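Local coordinates for cupin 2, conserved barrel domain protein (PDB 2PFW), which is of unknown biochemical function but carries a conserved cupin beta-barrel domain of the KdgF-like type and pairs as a two-subunit assembly, at residues R25-F30 and M35-W40; E62-V67 and I73-A78. All blocks are in the same frame, centred on the assembly; numbering follows the deposited sequence.

Both contacts are antiparallel beta hairpins in different sheets on opposite sides of the chain's centre, their own centres about 19 Å apart. Contact 1 joins strands 23-31 and 34-41 of the six-stranded sheet and is largely buried: eight of its twelve residues are enclosed, one face being lined by Met27, Met35, Val37, Phe30, Arg25 and Ile39. Contact 2 joins strands 65-69 and 72-76 of the four-stranded sheet, with 72-76 outermost within this chain; only Phe65, Val67 and Leu76 are buried, and its other side mixes exposed His66 and Val75 with Glu64 and Thr77 near the corner. A bulge breaks the pairing in contact 1, a chain corner ends it in contact 2, and both touch the second subunit.

Contact 1 of 2, residues R25-F30 and M35-W40; sequences RQMLGF and MAVKIW
The end of Met27 meets the end of Met35 at about a right angle, both selenomethionine. Bends at chi2 and chi3 (61° and 53°) curl the Met27 chain toward strand 35-40, leaving its SE 3.6 Å from Met35 CE; the closer approach of the two CE atoms is tighter than van der Waals contact and doubtful. Met35 runs alongside Phe30, its CE 3.5 Å from Phe30 CB and oblique to the ring, while Val37 CG1 closes the other flank 3.8 Å from Met27 CE. Further along this face, Arg25 lies beside Ile39 with its CG 3.5 Å from Ile39 CD1; the guanidinium makes a cation-pi contact with Phe111. The backbone identifies a hairpin with a classic beta bulge, in one sheet of the cupin barrel. Leu28 and Gly29 both face Ala36: Leu28 N donates to Ala36 O at 2.8 Å, whereas the bond from Gly29 N to that oxygen is weak. Register shifts by one residue there, after which Ala36 N bonds to Gly29 O. At the bulge Leu28 points toward the partner strand and packs on Tyr59 of the second subunit; Ala36, on the face opposite Met27, packs on Val57 of that subunit. Trp40 presents its ring edge to Gln26, with CZ3 3.5 Å from Gln26 CB and the ring and amide planes 72° apart. Gln26 extends beside Lys38, and one water joins their ends, donating to Gln26 OE1 at 2.8 Å and accepting from Lys38 NZ; Lys38 NZ also bonds weakly to Tyr59 OH of the second subunit, and Thr14 O and Gly11 O hold Gln26 NE2.

Contact 2 of 2, residues E62-V67 and I73-A78; sequences EGEFHV and IKVLTA
Leu76 and Val67 belong to the buried side of this hairpin, their side chains meeting at an angle with Leu76 CD1 4.2 Å from Val67 CG2. Phe65, the third buried residue, shares that face, but its ring leads away from the partner strand; its CB lies 3.8 Å from Leu76 O, an oxygen that also sits at the ring's edge. The ring instead meets Phe41 edge-to-face and packs on Val60 and Leu100, while Val67 and Leu76 rest on Phe82. Phe8 of the second subunit packs on Val67 and Lys74, and Phe10 of that subunit on Leu76, so both chains contribute to this side. Two hydrogen-bonded antiparallel pairs, Phe65 with Leu76 and Val67 with Lys74, fix the register; the bond from Val67 N to Lys74 O is 2.9 Å long and nearly straight, 172° at the hydrogen. These strands belong to the smaller sheet of the cupin barrel, and the chain enters them round a corner at Glu62. Gly63 has backbone angles that would jam a side chain against the preceding carbonyl, and its own O receives a CA-H...O contact from Thr77 CA at 3.4 Å. The other side of the hairpin is exposed and sparser. There His66 and Val75, a non-hydrogen-bonded pair, lie alongside each other, and Val75 CG2 sits over one face of the imidazole, 4.1 Å from its centroid, in a CH-pi contact. Nearer the corner, Glu64 folds back at chi2 (-62°), bringing its carboxylate alongside Thr77. Thr77 OG1 donates to Glu64 OE2 at 2.6 Å, approaching on the syn side but 30° out of the carboxylate plane. Asp80 OD2 accepts from the backbone N of Thr77, and Thr96 OG1 bonds to the backbone N of Glu64.

Contact 1 of 2, residues R25-F30 and M35-W40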
loop_
_atom_site.group_PDB
_atom_site.type_symbol
_atom_site.label_atom_id
_atom_site.label_comp_id
_atom_site.label_asym_id
_atom_site.label_seq_id
_atom_site.Cartn_x
_atom_site.Cartn_y
_atom_site.Cartn_z
ATOM N N ARG A 25 -5.192 -13.952 0.295
ATOM C CA ARG A 25 -4.715 -12.803 -0.474
ATOM C C ARG A 25 -5.858 -12.126 -1.232
ATOM O O ARG A 25 -6.688 -12.814 -1.826
ATOM C CB ARG A 25 -3.625 -13.224 -1.464
ATOM C CG ARG A 25 -3.004 -12.080 -2.246
ATOM C CD ARG A 25 -1.737 -12.507 -2.976
ATOM N NE ARG A 25 -2.041 -13.473 -4.021
ATOM C CZ ARG A 25 -1.325 -14.501 -4.432
ATOM N NH1 ARG A 25 -0.150 -14.795 -3.896
ATOM N NH2 ARG A 25 -1.789 -15.272 -5.411
ATOM N N GLN A 26 -5.882 -10.797 -1.202
ATOM C CA GLN A 26 -6.846 -10.034 -1.986
ATOM C C GLN A 26 -6.164 -8.956 -2.826
ATOM O O GLN A 26 -5.395 -8.146 -2.314
ATOM C CB GLN A 26 -7.890 -9.368 -1.091
ATOM C CG GLN A 26 -9.063 -8.763 -1.858
ATOM C CD GLN A 26 -9.957 -7.963 -0.931
ATOM O OE1 GLN A 26 -9.459 -7.082 -0.233
ATOM N NE2 GLN A 26 -11.246 -8.272 -0.928
HETATM N N MSE A 27 -6.461 -8.948 -4.119
HETATM C CA MSE A 27 -5.984 -7.891 -5.009
HETATM C C MSE A 27 -6.595 -6.541 -4.679
HETATM O O MSE A 27 -7.784 -6.491 -4.628
HETATM C CB MSE A 27 -6.286 -8.265 -6.473
HETATM C CG MSE A 27 -5.633 -7.300 -7.475
HETATM SE SE MSE A 27 -3.667 -7.278 -7.352
HETATM C CE MSE A 27 -3.501 -9.136 -7.530
ATOM N N LEU A 28 -5.776 -5.521 -4.470
ATOM C CA LEU A 28 -6.278 -4.168 -4.263
ATOM C C LEU A 28 -6.235 -3.348 -5.551
ATOM O O LEU A 28 -7.067 -2.468 -5.774
ATOM C CB LEU A 28 -5.463 -3.449 -3.190
ATOM C CG LEU A 28 -5.432 -4.151 -1.824
ATOM C CD1 LEU A 28 -4.596 -3.358 -0.840
ATOM C CD2 LEU A 28 -6.846 -4.360 -1.310
ATOM N N GLY A 29 -5.250 -3.627 -6.398
ATOM C CA GLY A 29 -5.163 -2.975 -7.700
ATOM C C GLY A 29 -3.797 -3.195 -8.322
ATOM O O GLY A 29 -2.802 -3.279 -7.598
ATOM N N PHE A 30 -3.738 -3.293 -9.646
ATOM C CA PHE A 30 -2.473 -3.588 -10.313
ATOM C C PHE A 30 -2.462 -3.120 -11.771
ATOM O O PHE A 30 -3.527 -3.028 -12.385
ATOM C CB PHE A 30 -2.190 -5.086 -10.249
ATOM C CG PHE A 30 -2.992 -5.956 -11.189
ATOM C CD1 PHE A 30 -4.257 -6.387 -10.828
ATOM C CD2 PHE A 30 -2.490 -6.350 -12.421
ATOM C CE1 PHE A 30 -5.003 -7.189 -11.672
ATOM C CE2 PHE A 30 -3.231 -7.138 -13.277
ATOM C CZ PHE A 30 -4.496 -7.556 -12.904
HETATM N N MSE A 35 1.583 -2.947 -8.124
HETATM C CA MSE A 35 0.606 -3.937 -7.658
HETATM C C MSE A 35 0.502 -3.975 -6.137
HETATM O O MSE A 35 1.506 -4.014 -5.502
HETATM C CB MSE A 35 0.931 -5.330 -8.204
HETATM C CG MSE A 35 0.206 -6.483 -7.514
HETATM SE SE MSE A 35 0.529 -8.259 -8.263
HETATM C CE MSE A 35 -0.933 -8.293 -9.420
ATOM N N ALA A 36 -0.727 -3.956 -5.630
ATOM C CA ALA A 36 -0.967 -3.955 -4.192
ATOM C C ALA A 36 -1.965 -5.049 -3.829
ATOM O O ALA A 36 -3.035 -5.156 -4.435
ATOM C CB ALA A 36 -1.466 -2.599 -3.735
ATOM N N VAL A 37 -1.614 -5.873 -2.843
ATOM C CA VAL A 37 -2.537 -6.907 -2.382
ATOM C C VAL A 37 -2.723 -6.789 -0.862
ATOM O O VAL A 37 -1.935 -6.109 -0.206
ATOM C CB VAL A 37 -2.078 -8.333 -2.719
ATOM C CG1 VAL A 37 -1.853 -8.480 -4.215
ATOM C CG2 VAL A 37 -0.821 -8.688 -1.934
ATOM N N LYS A 38 -3.767 -7.445 -0.386
ATOM C CA LYS A 38 -4.101 -7.587 1.019
ATOM C C LYS A 38 -3.923 -9.048 1.438
ATOM O O LYS A 38 -4.537 -9.929 0.845
ATOM C CB LYS A 38 -5.534 -7.137 1.302
ATOM C CG LYS A 38 -5.801 -6.796 2.755
ATOM C CD LYS A 38 -7.262 -6.448 2.990
ATOM C CE LYS A 38 -7.380 -5.452 4.134
ATOM N NZ LYS A 38 -8.800 -5.255 4.543
ATOM N N ILE A 39 -3.082 -9.264 2.438
ATOM C CA ILE A 39 -2.763 -10.591 2.941
ATOM C C ILE A 39 -3.216 -10.765 4.391
ATOM O O ILE A 39 -2.758 -10.028 5.264
ATOM C CB ILE A 39 -1.248 -10.875 2.894
ATOM C CG1 ILE A 39 -0.557 -10.456 1.593
ATOM C CG2 ILE A 39 -0.993 -12.342 3.209
ATOM C CD1 ILE A 39 -0.893 -11.336 0.416
ATOM N N TRP A 40 -4.095 -11.726 4.635
ATOM C CA TRP A 40 -4.503 -12.067 5.991
ATOM C C TRP A 40 -3.640 -13.213 6.524
ATOM O O TRP A 40 -3.603 -14.276 5.905
ATOM C CB TRP A 40 -5.961 -12.501 6.064
ATOM C CG TRP A 40 -6.972 -11.432 5.810
ATOM C CD1 TRP A 40 -7.711 -10.748 6.730
ATOM C CD2 TRP A 40 -7.357 -10.922 4.525
ATOM N NE1 TRP A 40 -8.532 -9.844 6.094
ATOM C CE2 TRP A 40 -8.334 -9.930 4.742
ATOM C CE3 TRP A 40 -6.963 -11.216 3.216
ATOM C CZ2 TRP A 40 -8.924 -9.228 3.696
ATOM C CZ3 TRP A 40 -7.550 -10.519 2.183
ATOM C CH2 TRP A 40 -8.518 -9.538 2.425
HETATM O O HOH W 1 -10.187 -5.225 1.733
#

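Contact 2 of 2, residues E62-V67 and I73-A78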
loop_
_atom_site.group_PDB
_atom_site.type_symbol
_atom_site.label_atom_id
_atom_site.label_comp_id
_atom_site.label_asym_id
_atom_site.label_seq_id
_atom_site.Cartn_x
_atom_site.Cartn_y
_atom_site.Cartn_z
ATOM N N GLU A 62 -2.953 -4.700 10.672
ATOM C CA GLU A 62 -3.038 -5.042 12.094
ATOM C C GLU A 62 -2.338 -6.361 12.408
ATOM O O GLU A 62 -2.197 -7.224 11.548
ATOM C CB GLU A 62 -4.502 -5.104 12.527
ATOM C CG GLU A 62 -5.234 -6.318 11.997
ATOM C CD GLU A 62 -6.277 -6.837 12.970
ATOM O OE1 GLU A 62 -6.019 -6.819 14.193
ATOM O OE2 GLU A 62 -7.351 -7.263 12.503
ATOM N N GLY A 63 -1.921 -6.506 13.660
ATOM C CA GLY A 63 -1.289 -7.712 14.167
ATOM C C GLY A 63 0.171 -7.455 14.488
ATOM O O GLY A 63 0.689 -6.374 14.211
ATOM N N GLU A 64 0.855 -8.433 15.072
ATOM C CA GLU A 64 2.265 -8.264 15.412
ATOM C C GLU A 64 3.108 -9.065 14.416
ATOM O O GLU A 64 2.904 -10.267 14.255
ATOM C CB GLU A 64 2.560 -8.683 16.843
ATOM C CG GLU A 64 1.848 -7.914 17.939
ATOM C CD GLU A 64 2.174 -6.439 17.982
ATOM O OE1 GLU A 64 3.362 -6.080 18.124
ATOM O OE2 GLU A 64 1.223 -5.633 17.870
ATOM N N PHE A 65 4.022 -8.377 13.741
ATOM C CA PHE A 65 4.809 -9.012 12.687
ATOM C C PHE A 65 6.287 -9.029 13.082
ATOM O O PHE A 65 6.869 -7.974 13.324
ATOM C CB PHE A 65 4.620 -8.305 11.343
ATOM C CG PHE A 65 3.321 -8.731 10.672
ATOM C CD1 PHE A 65 2.128 -8.105 10.996
ATOM C CD2 PHE A 65 3.312 -9.749 9.736
ATOM C CE1 PHE A 65 0.953 -8.504 10.389
ATOM C CE2 PHE A 65 2.141 -10.150 9.124
ATOM C CZ PHE A 65 0.955 -9.519 9.454
ATOM N N HIS A 66 6.847 -10.230 13.150
ATOM C CA HIS A 66 8.284 -10.431 13.262
ATOM C C HIS A 66 8.874 -10.400 11.851
ATOM O O HIS A 66 8.689 -11.361 11.105
ATOM C CB HIS A 66 8.630 -11.752 13.942
ATOM C CG HIS A 66 8.328 -11.809 15.406
ATOM N ND1 HIS A 66 7.045 -11.723 15.893
ATOM C CD2 HIS A 66 9.125 -11.952 16.494
ATOM C CE1 HIS A 66 7.060 -11.804 17.212
ATOM N NE2 HIS A 66 8.316 -11.943 17.602
ATOM N N VAL A 67 9.551 -9.319 11.486
ATOM C CA VAL A 67 10.007 -9.221 10.097
ATOM C C VAL A 67 11.531 -9.240 10.010
ATOM O O VAL A 67 12.229 -8.512 10.716
ATOM C CB VAL A 67 9.460 -7.964 9.397
ATOM C CG1 VAL A 67 10.000 -7.890 7.975
ATOM C CG2 VAL A 67 7.939 -7.984 9.394
ATOM N N ILE A 73 16.260 -7.593 12.242
ATOM C CA ILE A 73 15.001 -8.182 12.692
ATOM C C ILE A 73 14.255 -7.216 13.607
ATOM O O ILE A 73 14.801 -6.661 14.564
ATOM C CB ILE A 73 15.176 -9.510 13.451
ATOM C CG1 ILE A 73 16.034 -10.554 12.740
ATOM C CG2 ILE A 73 13.800 -10.071 13.794
ATOM C CD1 ILE A 73 15.273 -11.790 12.322
ATOM N N LYS A 74 12.973 -6.986 13.316
ATOM C CA LYS A 74 12.202 -6.087 14.179
ATOM C C LYS A 74 10.802 -6.663 14.371
ATOM O O LYS A 74 10.290 -7.370 13.503
ATOM C CB LYS A 74 12.152 -4.664 13.634
ATOM C CG LYS A 74 13.407 -4.085 13.032
ATOM C CD LYS A 74 14.000 -2.897 13.744
ATOM C CE LYS A 74 15.492 -2.754 13.520
ATOM N NZ LYS A 74 16.167 -1.956 14.578
ATOM N N VAL A 75 10.185 -6.373 15.515
ATOM C CA VAL A 75 8.768 -6.681 15.694
ATOM C C VAL A 75 7.946 -5.471 15.248
ATOM O O VAL A 75 8.205 -4.374 15.736
ATOM C CB VAL A 75 8.439 -7.029 17.151
ATOM C CG1 VAL A 75 6.965 -7.373 17.287
ATOM C CG2 VAL A 75 9.327 -8.171 17.622
ATOM N N LEU A 76 7.002 -5.692 14.350
ATOM C CA LEU A 76 6.213 -4.602 13.788
ATOM C C LEU A 76 4.742 -4.753 14.183
ATOM O O LEU A 76 4.213 -5.863 14.215
ATOM C CB LEU A 76 6.317 -4.549 12.265
ATOM C CG LEU A 76 7.696 -4.339 11.640
ATOM C CD1 LEU A 76 7.556 -3.920 10.182
ATOM C CD2 LEU A 76 8.513 -3.320 12.413
ATOM N N THR A 77 4.100 -3.623 14.456
ATOM C CA THR A 77 2.666 -3.605 14.746
ATOM C C THR A 77 1.941 -2.644 13.810
ATOM O O THR A 77 2.554 -2.029 12.931
ATOM C CB THR A 77 2.439 -3.246 16.229
ATOM O OG1 THR A 77 1.058 -3.412 16.567
ATOM C CG2 THR A 77 2.803 -1.800 16.496
ATOM N N ALA A 78 0.633 -2.527 13.986
ATOM C CA ALA A 78 -0.217 -1.686 13.156
ATOM C C ALA A 78 0.368 -0.292 12.975
ATOM O O ALA A 78 0.790 0.364 13.929
ATOM C CB ALA A 78 -1.616 -1.610 13.755
#